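Local coordinates for nuclear fusion protein BIK1 (Saccharomyces cerevisiae, PDB 6FC6) that binds microtubules and kinesin, and is required for nuclear fusion, chromosome disjunction and nuclear segregation during mitosis, at residues Met36-Leu42 / Ser66-Leu72. Residues are numbered along the deposited sequence; the frame is centred on the assembly and turned at random.
Sequences MFAGVDL and SGLFIQL
Ala38 and Ile70 exchange two backbone hydrogen bonds, and Val40 and Leu68 do the same two residues on, joining strands 37-41 and 67-71 as an antiparallel pair. Ala38 N lies 2.8 Å from Ile70 O. Two more backbone bonds continue the ladder: Leu72 N reaches Met36 O at 2.9 Å, and Leu42 N reaches Ser66 O at 2.7 Å. CA-H...O contacts fill the non-hydrogen-bonded positions, as from Gly39 CA to Leu68 O (3.4 Å).

One side-chain bond closes the Ser66 end. Ser66 OG donates to Asp41 OD1 over 2.7 Å, approaching from above the carboxylate plane. With CG trans to the backbone N (chi1 -176°), the Asp41 side chain brings its carboxylate to the Ser66 hydroxyl. The buried carboxylate is also held by Leu43 N at OD1 and by Glu62 N at OD2.

Apolar contacts add to the pairing. Ala38, Val40, Leu68 and Ile70 share one face of the sheet, where Val40 CG2 meets Ile70 CD1 at 4.1 Å. Val40 and Ile70 also pack on Ile16 of strand 13-16. Separately, Leu42 CD1 touches Leu68 CD2, and Met36 CB touches Leu72 CD2. The CA-CB bond of Phe37 points away from segment 66-72, yet ring atom CD2 lies 4.1 Å from Phe69 CB, and CE2 reaches Gln71 CG at 3.9 Å.

Phe37 meets an aromatic side chain of the bound Bim1 peptide edge-to-face, and the Phe69 backbone hydrogen-bonds to the peptide. The pair thus joins the sheet core to the peptide-binding surface of the SH3-like CAP-Gly domain.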
loop_
_atom_site.group_PDB
_atom_site.type_symbol
_atom_site.label_atom_id
_atom_site.label_comp_id
_atom_site.label_asym_id
_atom_site.label_seq_id
_atom_site.Cartn_x
_atom_site.Cartn_y
_atom_site.Cartn_z
ATOM N N MET A 36 5.294 -5.598 8.111
ATOM C CA MET A 36 5.011 -4.277 7.670
ATOM C C MET A 36 4.352 -4.373 6.309
ATOM O O MET A 36 4.566 -5.298 5.586
ATOM C CB MET A 36 6.287 -3.406 7.606
ATOM C CG MET A 36 6.977 -3.183 8.964
ATOM S SD MET A 36 5.873 -2.316 10.082
ATOM C CE MET A 36 6.714 -2.044 11.650
ATOM N N PHE A 37 3.521 -3.389 5.995
ATOM C CA PHE A 37 2.720 -3.391 4.775
ATOM C C PHE A 37 2.794 -2.050 4.077
ATOM O O PHE A 37 2.910 -1.009 4.692
ATOM C CB PHE A 37 1.261 -3.732 5.038
ATOM C CG PHE A 37 1.053 -5.160 5.439
ATOM C CD1 PHE A 37 1.226 -5.532 6.760
ATOM C CD2 PHE A 37 0.770 -6.125 4.512
ATOM C CE1 PHE A 37 1.081 -6.894 7.102
ATOM C CE2 PHE A 37 0.622 -7.451 4.851
ATOM C CZ PHE A 37 0.830 -7.828 6.152
ATOM N N ALA A 38 2.679 -2.092 2.751
ATOM C CA ALA A 38 2.433 -0.878 1.993
ATOM C C ALA A 38 0.952 -0.896 1.668
ATOM O O ALA A 38 0.458 -1.895 1.159
ATOM C CB ALA A 38 3.236 -0.909 0.730
ATOM N N GLY A 39 0.255 0.185 1.931
ATOM C CA GLY A 39 -1.097 0.366 1.487
ATOM C C GLY A 39 -1.027 1.212 0.230
ATOM O O GLY A 39 -0.467 2.327 0.243
ATOM N N VAL A 40 -1.589 0.677 -0.852
ATOM C CA VAL A 40 -1.589 1.364 -2.123
ATOM C C VAL A 40 -2.977 1.531 -2.691
ATOM O O VAL A 40 -3.846 0.726 -2.460
ATOM C CB VAL A 40 -0.699 0.661 -3.179
ATOM C CG1 VAL A 40 0.688 0.370 -2.683
ATOM C CG2 VAL A 40 -1.294 -0.640 -3.634
ATOM N N ASP A 41 -3.174 2.569 -3.476
ATOM C CA ASP A 41 -4.414 2.757 -4.141
ATOM C C ASP A 41 -4.130 2.432 -5.646
ATOM O O ASP A 41 -3.343 3.133 -6.298
ATOM C CB ASP A 41 -4.853 4.185 -4.005
ATOM C CG ASP A 41 -6.261 4.429 -4.623
ATOM O OD1 ASP A 41 -6.726 3.583 -5.380
ATOM O OD2 ASP A 41 -6.901 5.486 -4.333
ATOM N N LEU A 42 -4.773 1.409 -6.170
ATOM C CA LEU A 42 -4.526 1.003 -7.593
ATOM C C LEU A 42 -5.382 1.783 -8.614
ATOM O O LEU A 42 -5.288 1.528 -9.789
ATOM C CB LEU A 42 -4.760 -0.469 -7.742
ATOM C CG LEU A 42 -3.906 -1.328 -6.842
ATOM C CD1 LEU A 42 -4.390 -2.735 -6.741
ATOM C CD2 LEU A 42 -2.463 -1.329 -7.313
ATOM N N SER A 66 -10.261 -0.240 -4.675
ATOM C CA SER A 66 -8.986 0.069 -5.275
ATOM C C SER A 66 -7.825 0.011 -4.307
ATOM O O SER A 66 -6.678 0.198 -4.707
ATOM C CB SER A 66 -9.005 1.440 -5.977
ATOM O OG SER A 66 -9.196 2.496 -5.068
ATOM N N GLY A 67 -8.115 -0.230 -3.042
ATOM C CA GLY A 67 -7.035 -0.279 -2.062
ATOM C C GLY A 67 -6.507 -1.681 -1.877
ATOM O O GLY A 67 -7.255 -2.661 -2.038
ATOM N N LEU A 68 -5.206 -1.782 -1.596
ATOM C CA LEU A 68 -4.581 -3.104 -1.350
ATOM C C LEU A 68 -3.409 -2.989 -0.355
ATOM O O LEU A 68 -2.636 -2.015 -0.417
ATOM C CB LEU A 68 -4.048 -3.633 -2.662
ATOM C CG LEU A 68 -3.495 -5.054 -2.676
ATOM C CD1 LEU A 68 -4.663 -6.052 -2.479
ATOM C CD2 LEU A 68 -2.767 -5.314 -3.980
ATOM N N PHE A 69 -3.336 -3.917 0.591
ATOM C CA PHE A 69 -2.214 -4.025 1.509
ATOM C C PHE A 69 -1.257 -5.034 0.918
ATOM O O PHE A 69 -1.672 -6.152 0.683
ATOM C CB PHE A 69 -2.603 -4.470 2.908
ATOM C CG PHE A 69 -3.381 -3.445 3.646
ATOM C CD1 PHE A 69 -2.737 -2.319 4.184
ATOM C CD2 PHE A 69 -4.763 -3.556 3.803
ATOM C CE1 PHE A 69 -3.439 -1.334 4.849
ATOM C CE2 PHE A 69 -5.472 -2.554 4.457
ATOM C CZ PHE A 69 -4.802 -1.437 4.998
ATOM N N ILE A 70 0.008 -4.669 0.712
ATOM C CA ILE A 70 1.019 -5.571 0.168
ATOM C C ILE A 70 2.154 -5.662 1.171
ATOM O O ILE A 70 2.546 -4.645 1.705
ATOM C CB ILE A 70 1.605 -5.042 -1.114
ATOM C CG1 ILE A 70 0.491 -4.787 -2.134
ATOM C CG2 ILE A 70 2.621 -6.083 -1.689
ATOM C CD1 ILE A 70 0.954 -4.038 -3.380
ATOM N N GLN A 71 2.702 -6.845 1.379
ATOM C CA GLN A 71 3.837 -6.996 2.323
ATOM C C GLN A 71 4.952 -6.109 1.867
ATOM O O GLN A 71 5.289 -6.080 0.668
ATOM C CB GLN A 71 4.328 -8.418 2.332
ATOM C CG GLN A 71 3.322 -9.399 2.901
ATOM C CD GLN A 71 3.945 -10.790 3.003
ATOM O OE1 GLN A 71 4.827 -11.144 2.227
ATOM N NE2 GLN A 71 3.493 -11.570 3.956
ATOM N N LEU A 72 5.413 -5.268 2.766
ATOM C CA LEU A 72 6.371 -4.242 2.424
ATOM C C LEU A 72 7.616 -4.781 1.696
ATOM O O LEU A 72 8.142 -4.122 0.796
ATOM C CB LEU A 72 6.756 -3.461 3.650
ATOM C CG LEU A 72 7.820 -2.388 3.463
ATOM C CD1 LEU A 72 7.328 -1.291 2.517
ATOM C CD2 LEU A 72 8.222 -1.811 4.811
#